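Local structure of putative hemin storage protein (Bordetella bronchiseptica, 6AU1) at residues Y179-L184 against Q200-K205; D167-S171 against I188-R192; A232-Y236 against G250-F256. The protein cleaves deacetylated poly-beta-1,6-N-acetylglucosamine through its glycoside hydrolase domain, the part described here, and can thereby disrupt bacterial biofilms. One frame throughout, in Å; residues are numbered along the deposited sequence.

Interaction 1 (Y179-L184 against Q200-K205); sequences YQGWGL and QWSKGK
Y179, W182 and L184 pack against W201 and G204 in an aromatic-rich contact between the end of helix 173-181 and the first half of helix 195-223. Both helices belong to the long excursion between strands 156-159 and 230-235 of the (beta/alpha)8, or TIM, barrel. No hydrogen bond crosses the contact; rings, one leucine and the bare backbone of a glycine do the joining. At its heart is a T-shaped pair: the W201 indole turns its five-membered ring edge-on to the face of Y179, with ring centroids 4.3 Å apart and planes at 83°. W201 NE1 lies over the middle of the phenol ring, 3.3 Å from Y179 CZ. A chi1 of -174° sets CG of W201 beside the carbonyl carbon and brings the far end of the indole up to Y179, while the CE atom of K205, one turn on, covers an indole face. L184 adds an aliphatic branch, its CD1 standing 3.7 Å from W201 CD1. W182 instead meets backbone. Its six-membered ring receives an off-centre CH-pi contact from G204 CA, and because G204 carries no side chain the indole can come down onto the main chain, W182 CH2 reaching 3.5 Å from G204 C. Helix 173-181 closes with a Schellman motif, in which G183 takes a positive phi (91°), a conformation that glycine adopts easily. The turn brings L184 round to the side on which Y179 and W182 already face helix 195-223. Two backbone bonds close the motif, L184 N to Y179 O at 3.1 Å and G183 N to Q180 O at 3.0 Å.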
loop_
_atom_site.group_PDB
_atom_site.type_symbol
_atom_site.label_atom_id
_atom_site.label_comp_id
_atom_site.label_asym_id
_atom_site.label_seq_id
_atom_site.Cartn_x
_atom_site.Cartn_y
_atom_site.Cartn_z
ATOM N N TYR A 179 17.107 7.380 -17.236
ATOM C CA TYR A 179 16.748 6.569 -18.400
ATOM C C TYR A 179 17.913 6.495 -19.377
ATOM O O TYR A 179 18.128 5.467 -20.013
ATOM C CB TYR A 179 15.511 7.126 -19.119
ATOM C CG TYR A 179 14.329 7.393 -18.216
ATOM C CD1 TYR A 179 14.099 6.623 -17.079
ATOM C CD2 TYR A 179 13.446 8.429 -18.497
ATOM C CE1 TYR A 179 13.009 6.885 -16.239
ATOM C CE2 TYR A 179 12.362 8.697 -17.672
ATOM C CZ TYR A 179 12.145 7.927 -16.553
ATOM O OH TYR A 179 11.061 8.219 -15.752
ATOM N N GLN A 180 18.660 7.589 -19.489
ATOM C CA GLN A 180 19.820 7.635 -20.377
ATOM C C GLN A 180 20.836 6.605 -19.897
ATOM O O GLN A 180 21.458 5.895 -20.697
ATOM C CB GLN A 180 20.410 9.046 -20.401
ATOM C CG GLN A 180 21.517 9.273 -21.414
ATOM C CD GLN A 180 21.852 10.748 -21.559
ATOM O OE1 GLN A 180 21.787 11.510 -20.594
ATOM N NE2 GLN A 180 22.196 11.160 -22.771
ATOM N N GLY A 181 20.968 6.511 -18.577
ATOM C CA GLY A 181 21.794 5.498 -17.951
ATOM C C GLY A 181 21.374 4.075 -18.272
ATOM O O GLY A 181 22.205 3.168 -18.238
ATOM N N TRP A 182 20.098 3.870 -18.589
ATOM C CA TRP A 182 19.607 2.539 -18.939
ATOM C C TRP A 182 19.810 2.234 -20.418
ATOM O O TRP A 182 19.451 1.156 -20.881
ATOM C CB TRP A 182 18.113 2.383 -18.626
ATOM C CG TRP A 182 17.691 2.627 -17.201
ATOM C CD1 TRP A 182 18.488 2.689 -16.095
ATOM C CD2 TRP A 182 16.350 2.838 -16.744
ATOM N NE1 TRP A 182 17.722 2.928 -14.970
ATOM C CE2 TRP A 182 16.406 3.027 -15.343
ATOM C CE3 TRP A 182 15.107 2.883 -17.383
ATOM C CZ2 TRP A 182 15.267 3.255 -14.573
ATOM C CZ3 TRP A 182 13.976 3.119 -16.621
ATOM C CH2 TRP A 182 14.060 3.304 -15.226
ATOM N N GLY A 183 20.353 3.193 -21.161
ATOM C CA GLY A 183 20.542 3.030 -22.590
ATOM C C GLY A 183 19.372 3.518 -23.427
ATOM O O GLY A 183 19.276 3.199 -24.613
ATOM N N LEU A 184 18.482 4.290 -22.813
ATOM C CA LEU A 184 17.346 4.883 -23.510
ATOM C C LEU A 184 17.623 6.349 -23.843
ATOM O O LEU A 184 18.416 7.005 -23.169
ATOM C CB LEU A 184 16.077 4.768 -22.655
ATOM C CG LEU A 184 15.570 3.360 -22.327
ATOM C CD1 LEU A 184 14.431 3.403 -21.291
ATOM C CD2 LEU A 184 15.120 2.641 -23.605
ATOM N N GLN A 200 10.868 -1.683 -22.733
ATOM C CA GLN A 200 12.052 -1.671 -21.876
ATOM C C GLN A 200 11.926 -0.612 -20.799
ATOM O O GLN A 200 12.319 -0.819 -19.643
ATOM C CB GLN A 200 13.312 -1.423 -22.709
ATOM C CG GLN A 200 13.678 -2.589 -23.606
ATOM C CD GLN A 200 14.772 -2.229 -24.587
ATOM O OE1 GLN A 200 15.200 -1.075 -24.656
ATOM N NE2 GLN A 200 15.235 -3.213 -25.347
ATOM N N TRP A 201 11.371 0.529 -21.189
ATOM C CA TRP A 201 11.172 1.643 -20.273
ATOM C C TRP A 201 10.165 1.288 -19.182
ATOM O O TRP A 201 10.405 1.552 -17.991
ATOM C CB TRP A 201 10.718 2.878 -21.056
ATOM C CG TRP A 201 10.611 4.143 -20.237
ATOM C CD1 TRP A 201 11.559 4.670 -19.411
ATOM C CD2 TRP A 201 9.506 5.057 -20.220
ATOM N NE1 TRP A 201 11.100 5.847 -18.857
ATOM C CE2 TRP A 201 9.845 6.106 -19.342
ATOM C CE3 TRP A 201 8.265 5.089 -20.867
ATOM C CZ2 TRP A 201 8.983 7.176 -19.084
ATOM C CZ3 TRP A 201 7.400 6.149 -20.602
ATOM C CH2 TRP A 201 7.768 7.180 -19.725
ATOM N N SER A 202 9.044 0.685 -19.581
ATOM C CA SER A 202 8.040 0.228 -18.621
ATOM C C SER A 202 8.649 -0.726 -17.593
ATOM O O SER A 202 8.490 -0.525 -16.387
ATOM C CB SER A 202 6.869 -0.452 -19.334
ATOM O OG SER A 202 5.967 -1.020 -18.394
ATOM N N LYS A 203 9.360 -1.746 -18.067
ATOM C CA LYS A 203 9.974 -2.727 -17.168
ATOM C C LYS A 203 11.037 -2.083 -16.284
ATOM O O LYS A 203 11.170 -2.431 -15.108
ATOM C CB LYS A 203 10.576 -3.882 -17.966
ATOM C CG LYS A 203 9.530 -4.840 -18.511
ATOM C CD LYS A 203 8.761 -5.494 -17.365
ATOM C CE LYS A 203 7.789 -6.552 -17.866
ATOM N NZ LYS A 203 7.115 -7.259 -16.736
ATOM N N GLY A 204 11.782 -1.135 -16.849
ATOM C CA GLY A 204 12.801 -0.420 -16.105
ATOM C C GLY A 204 12.224 0.371 -14.940
ATOM O O GLY A 204 12.780 0.368 -13.831
ATOM N N LYS A 205 11.110 1.055 -15.178
ATOM C CA LYS A 205 10.488 1.840 -14.109
ATOM C C LYS A 205 9.945 0.925 -13.019
ATOM O O LYS A 205 10.040 1.243 -11.828
ATOM C CB LYS A 205 9.376 2.730 -14.661
ATOM C CG LYS A 205 9.920 3.924 -15.442
ATOM C CD LYS A 205 8.792 4.833 -15.910
ATOM C CE LYS A 205 8.038 4.192 -17.078
ATOM N NZ LYS A 205 6.798 4.976 -17.349
#

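Interaction 2 (D167-S171 against I188-R192); sequences DTEDS and IAAIR
The loop 167-171 runs beside residues 188-192 of helix 188-193 so that S171 lies near I188 at one end, with CA atoms 7.0 Å apart, and D167 near R192 at the other. A cis peptide bond between E169 and D170 bends the loop midway. The apolar half of the contact belongs to I188. Its extended chain sends CD1 against S171, 3.6 Å from S171 CB, and the same methyl sits 3.7 Å from D170 O. A long, branched aliphatic residue suits this place, since it fills the inside of the bend without asking for a polar partner. The contact lies in the excursion that follows strand 156-159 of the TIM barrel, where the loop leads from that strand into helix 173-181. One helical turn on from I188, R192 makes the polar half. Bent at chi2 and chi3, its chain folds back over D167 and uses two different features of that residue. R192 NH1 donates to D167 O at 2.9 Å, a bent bond (133° at the hydrogen) that comes from above the carbonyl plane. The D167 carboxylate meanwhile stacks on the guanidinium face, the two planes only 10° apart. Here D167 OD2 and R192 NH2, 3.4 Å from each other, form a salt bridge; OD2 lies 3.3 Å above the guanidinium plane, so the attraction is electrostatic and not a directed hydrogen bond. The D167 torsion, CG between backbone N and carbonyl carbon (chi1 54°), brings the carboxylate round over the guanidinium face. T168 adds its methyl CG2 at the guanidinium edge, 4.1 Å from R192 NH1. Elsewhere around the loop E169 OE1 makes salt bridges with R117 and R129, and D170 OD2 is hydrogen-bonded to S131.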
loop_
_atom_site.group_PDB
_atom_site.type_symbol
_atom_site.label_atom_id
_atom_site.label_comp_id
_atom_site.label_asym_id
_atom_site.label_seq_id
_atom_site.Cartn_x
_atom_site.Cartn_y
_atom_site.Cartn_z
ATOM N N ASP A 167 2.475 6.158 -18.169
ATOM C CA ASP A 167 3.347 6.066 -19.338
ATOM C C ASP A 167 3.762 7.447 -19.862
ATOM O O ASP A 167 4.328 7.552 -20.946
ATOM C CB ASP A 167 2.676 5.234 -20.444
ATOM C CG ASP A 167 1.289 5.737 -20.812
ATOM O OD1 ASP A 167 0.793 6.693 -20.181
ATOM O OD2 ASP A 167 0.684 5.147 -21.736
ATOM N N THR A 168 3.506 8.489 -19.071
ATOM C CA THR A 168 4.005 9.840 -19.359
ATOM C C THR A 168 4.960 10.325 -18.269
ATOM O O THR A 168 5.395 11.488 -18.276
ATOM C CB THR A 168 2.850 10.869 -19.492
ATOM O OG1 THR A 168 2.234 11.064 -18.208
ATOM C CG2 THR A 168 1.813 10.381 -20.496
ATOM N N GLU A 169 5.273 9.430 -17.325
ATOM C CA GLU A 169 6.058 9.757 -16.135
ATOM C C GLU A 169 7.232 8.790 -15.990
ATOM O O GLU A 169 7.202 7.715 -16.582
ATOM C CB GLU A 169 5.177 9.660 -14.880
ATOM C CG GLU A 169 3.994 10.621 -14.858
ATOM C CD GLU A 169 3.008 10.298 -13.738
ATOM O OE1 GLU A 169 2.320 11.230 -13.272
ATOM O OE2 GLU A 169 2.925 9.121 -13.322
ATOM N N ASP A 170 8.269 9.117 -15.220
ATOM C CA ASP A 170 8.581 10.415 -14.635
ATOM C C ASP A 170 9.358 11.215 -15.692
ATOM O O ASP A 170 10.341 10.714 -16.236
ATOM C CB ASP A 170 9.402 10.172 -13.354
ATOM C CG ASP A 170 9.725 11.431 -12.588
ATOM O OD1 ASP A 170 9.583 12.547 -13.123
ATOM O OD2 ASP A 170 10.144 11.274 -11.424
ATOM N N SER A 171 8.908 12.432 -16.002
ATOM C CA SER A 171 9.528 13.240 -17.061
ATOM C C SER A 171 10.493 14.307 -16.531
ATOM O O SER A 171 10.999 15.145 -17.290
ATOM C CB SER A 171 8.442 13.910 -17.913
ATOM O OG SER A 171 7.673 14.807 -17.124
ATOM N N ILE A 188 10.992 11.142 -23.566
ATOM C CA ILE A 188 9.864 10.236 -23.408
ATOM C C ILE A 188 9.059 10.090 -24.705
ATOM O O ILE A 188 8.566 9.004 -25.012
ATOM C CB ILE A 188 8.983 10.692 -22.238
ATOM C CG1 ILE A 188 9.729 10.375 -20.934
ATOM C CG2 ILE A 188 7.628 9.977 -22.250
ATOM C CD1 ILE A 188 9.064 10.890 -19.691
ATOM N N ALA A 189 8.950 11.152 -25.499
ATOM C CA ALA A 189 8.275 11.002 -26.791
ATOM C C ALA A 189 8.978 9.955 -27.662
ATOM O O ALA A 189 8.326 9.114 -28.294
ATOM C CB ALA A 189 8.201 12.340 -27.520
ATOM N N ALA A 190 10.307 9.998 -27.689
ATOM C CA ALA A 190 11.083 9.056 -28.493
ATOM C C ALA A 190 10.949 7.622 -27.964
ATOM O O ALA A 190 10.854 6.663 -28.736
ATOM C CB ALA A 190 12.548 9.479 -28.531
ATOM N N ILE A 191 10.949 7.480 -26.646
ATOM C CA ILE A 191 10.755 6.177 -26.033
ATOM C C ILE A 191 9.381 5.610 -26.397
ATOM O O ILE A 191 9.271 4.469 -26.839
ATOM C CB ILE A 191 10.895 6.261 -24.501
ATOM C CG1 ILE A 191 12.347 6.570 -24.124
ATOM C CG2 ILE A 191 10.415 4.979 -23.865
ATOM C CD1 ILE A 191 12.540 6.892 -22.641
ATOM N N ARG A 192 8.338 6.415 -26.217
ATOM C CA ARG A 192 6.968 5.941 -26.422
ATOM C C ARG A 192 6.680 5.572 -27.877
ATOM O O ARG A 192 5.838 4.718 -28.140
ATOM C CB ARG A 192 5.957 6.995 -25.962
ATOM C CG ARG A 192 5.869 7.167 -24.433
ATOM C CD ARG A 192 5.087 6.032 -23.773
ATOM N NE ARG A 192 3.784 5.821 -24.403
ATOM C CZ ARG A 192 2.720 6.599 -24.219
ATOM N NH1 ARG A 192 2.783 7.656 -23.417
ATOM N NH2 ARG A 192 1.585 6.318 -24.847
#

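Interaction 3 (A232-Y236 against G250-F256); sequences ARNLY and GQSLPEF. With EDO (1,2-ethanediol), chain G.
One direct hydrogen bond joins segment 232-236 to segment 250-256: Y236 N donates to Q251 OE1 at 3.0 Å, nearly straight (175°) and in the carbonyl plane. Glutamine suits this place because its extended chain ends in an amide with an oxygen for Y236 N and a nitrogen for A163 O. A water extends the polar network, accepting from R233 NH1 at 2.9 Å and donating to G250 O at 2.8 Å; R233 NH2 itself is bonded to A163 O. Y236 OH donates to O2 of 1,2-ethanediol, probably from the crystallisation liquor, at 2.6 Å. S252 is the N-cap of helix 253-259, its OG weakly accepting from E255 N. Arginine also meets an aromatic ring. The rim atom F256 CZ sits over the middle of one guanidinium face, 3.2 Å from R233 CZ, with the planes inclined at 39°. An extended chain, CG anti to the backbone N (chi1 -179°), carries R233 this far. Apolar contacts centre on L235, whose two methyls divide the work: CD1 makes a CH-pi contact over the F256 face, 4.3 Å from the ring centroid, while CD2 touches L253 CD1 at 3.7 Å. Helix 253-259 lies in the beta-alpha-beta crossover from strand 230-235 to the parallel strand 262-266 and packs outside the TIM barrel, where L235 and F256 also reach V263, and I210 of helix 195-223 borders R233 and E255.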
loop_
_atom_site.group_PDB
_atom_site.type_symbol
_atom_site.label_atom_id
_atom_site.label_comp_id
_atom_site.label_asym_id
_atom_site.label_seq_id
_atom_site.Cartn_x
_atom_site.Cartn_y
_atom_site.Cartn_z
ATOM N N ALA A 232 5.526 -6.314 2.325
ATOM C CA ALA A 232 4.434 -6.492 1.376
ATOM C C ALA A 232 4.272 -5.208 0.585
ATOM O O ALA A 232 4.708 -4.142 1.035
ATOM C CB ALA A 232 3.134 -6.846 2.097
ATOM N N ARG A 233 3.658 -5.295 -0.586
ATOM C CA ARG A 233 3.347 -4.076 -1.338
ATOM C C ARG A 233 1.967 -4.198 -1.971
ATOM O O ARG A 233 1.606 -5.262 -2.463
ATOM C CB ARG A 233 4.413 -3.807 -2.407
ATOM C CG ARG A 233 4.153 -2.510 -3.229
ATOM C CD ARG A 233 5.374 -2.113 -4.063
ATOM N NE ARG A 233 5.028 -1.111 -5.075
ATOM C CZ ARG A 233 5.770 -0.852 -6.148
ATOM N NH1 ARG A 233 6.926 -1.494 -6.336
ATOM N NH2 ARG A 233 5.346 0.037 -7.044
ATOM N N ASN A 234 1.193 -3.114 -1.938
ATOM C CA ASN A 234 -0.097 -3.073 -2.627
ATOM C C ASN A 234 0.070 -3.127 -4.140
ATOM O O ASN A 234 0.873 -2.378 -4.720
ATOM C CB ASN A 234 -0.878 -1.795 -2.282
ATOM C CG ASN A 234 -1.477 -1.818 -0.895
ATOM O OD1 ASN A 234 -1.366 -0.843 -0.167
ATOM N ND2 ASN A 234 -2.156 -2.911 -0.541
ATOM N N LEU A 235 -0.717 -3.993 -4.768
ATOM C CA LEU A 235 -0.725 -4.152 -6.220
ATOM C C LEU A 235 -2.143 -3.931 -6.730
ATOM O O LEU A 235 -3.098 -4.522 -6.208
ATOM C CB LEU A 235 -0.233 -5.557 -6.608
ATOM C CG LEU A 235 -0.317 -5.974 -8.081
ATOM C CD1 LEU A 235 0.534 -5.053 -8.964
ATOM C CD2 LEU A 235 0.131 -7.416 -8.226
ATOM N N TYR A 236 -2.276 -3.079 -7.739
ATOM C CA TYR A 236 -3.564 -2.871 -8.394
ATOM C C TYR A 236 -3.970 -4.084 -9.239
ATOM O O TYR A 236 -3.120 -4.803 -9.755
ATOM C CB TYR A 236 -3.507 -1.631 -9.277
ATOM C CG TYR A 236 -3.693 -0.333 -8.533
ATOM C CD1 TYR A 236 -4.970 0.120 -8.203
ATOM C CD2 TYR A 236 -2.602 0.448 -8.165
ATOM C CE1 TYR A 236 -5.151 1.316 -7.521
ATOM C CE2 TYR A 236 -2.779 1.652 -7.485
ATOM C CZ TYR A 236 -4.052 2.073 -7.168
ATOM O OH TYR A 236 -4.236 3.263 -6.496
ATOM N N GLY A 250 3.246 1.048 -13.618
ATOM C CA GLY A 250 4.549 0.945 -12.977
ATOM C C GLY A 250 4.558 -0.141 -11.908
ATOM O O GLY A 250 5.358 -0.101 -10.967
ATOM N N GLN A 251 3.663 -1.113 -12.067
ATOM C CA GLN A 251 3.566 -2.269 -11.171
ATOM C C GLN A 251 3.398 -3.529 -12.006
ATOM O O GLN A 251 2.916 -3.456 -13.127
ATOM C CB GLN A 251 2.385 -2.133 -10.213
ATOM C CG GLN A 251 2.349 -0.846 -9.397
ATOM C CD GLN A 251 1.195 -0.839 -8.420
ATOM O OE1 GLN A 251 0.235 -1.582 -8.579
ATOM N NE2 GLN A 251 1.284 0.004 -7.398
ATOM N N SER A 252 3.762 -4.682 -11.447
ATOM C CA SER A 252 3.785 -5.944 -12.192
ATOM C C SER A 252 3.660 -7.115 -11.230
ATOM O O SER A 252 4.348 -7.140 -10.225
ATOM C CB SER A 252 5.087 -6.075 -12.991
ATOM O OG SER A 252 5.338 -7.412 -13.351
ATOM N N LEU A 253 2.802 -8.087 -11.533
ATOM C CA LEU A 253 2.646 -9.221 -10.623
ATOM C C LEU A 253 3.900 -10.106 -10.581
ATOM O O LEU A 253 4.378 -10.417 -9.490
ATOM C CB LEU A 253 1.411 -10.053 -10.985
ATOM C CG LEU A 253 1.210 -11.316 -10.145
ATOM C CD1 LEU A 253 1.153 -10.981 -8.646
ATOM C CD2 LEU A 253 -0.049 -12.038 -10.585
ATOM N N PRO A 254 4.455 -10.502 -11.747
ATOM C CA PRO A 254 5.656 -11.352 -11.678
ATOM C C PRO A 254 6.825 -10.710 -10.933
ATOM O O PRO A 254 7.505 -11.388 -10.154
ATOM C CB PRO A 254 6.029 -11.557 -13.152
ATOM C CG PRO A 254 4.785 -11.337 -13.895
ATOM C CD PRO A 254 3.998 -10.327 -13.141
ATOM N N GLU A 255 7.059 -9.425 -11.184
ATOM C CA GLU A 255 8.170 -8.725 -10.554
ATOM C C GLU A 255 7.917 -8.542 -9.056
ATOM O O GLU A 255 8.849 -8.625 -8.258
ATOM C CB GLU A 255 8.408 -7.370 -11.220
ATOM C CG GLU A 255 8.882 -7.474 -12.672
ATOM C CD GLU A 255 10.214 -8.192 -12.797
ATOM O OE1 GLU A 255 11.100 -7.959 -11.949
ATOM O OE2 GLU A 255 10.375 -8.994 -13.741
ATOM N N PHE A 256 6.666 -8.292 -8.682
ATOM C CA PHE A 256 6.323 -8.157 -7.262
ATOM C C PHE A 256 6.544 -9.479 -6.551
ATOM O O PHE A 256 7.080 -9.517 -5.435
ATOM C CB PHE A 256 4.866 -7.716 -7.061
ATOM C CG PHE A 256 4.649 -6.215 -7.110
ATOM C CD1 PHE A 256 5.410 -5.402 -7.939
ATOM C CD2 PHE A 256 3.661 -5.632 -6.331
ATOM C CE1 PHE A 256 5.187 -4.016 -7.976
ATOM C CE2 PHE A 256 3.443 -4.247 -6.361
ATOM C CZ PHE A 256 4.201 -3.451 -7.201
HETATM C C1 EDO G . -3.423 6.200 -4.938
HETATM O O1 EDO G . -2.469 6.001 -3.877
HETATM C C2 EDO G . -2.709 6.191 -6.286
HETATM O O2 EDO G . -2.251 4.866 -6.582
HETATM O O HOH W 1 7.182 -1.248 -9.228
#

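In the fold
Interactions 1 and 2 are neighbours in one helical excursion, with centres 10 Å apart and segments that alternate along the chain. They share polar links, both probable hydrogen bonds: Y179 OH to D170 O at 2.6 Å and K205 NZ to E169 O at 2.9 Å. Interaction 3 lies nearer the centre of the chain, about 18 Å from interaction 1 and 21 Å from interaction 2, centre to centre. Helix 195-223 bridges the gap, with K203 packing on S252 and making a salt bridge to E246. The ethanediol at interaction 3 is also hydrogen-bonded to D161, beyond strand 156-159, at the end of the barrel where TIM-barrel enzymes carry their active sites, so the additive may mark part of the pocket.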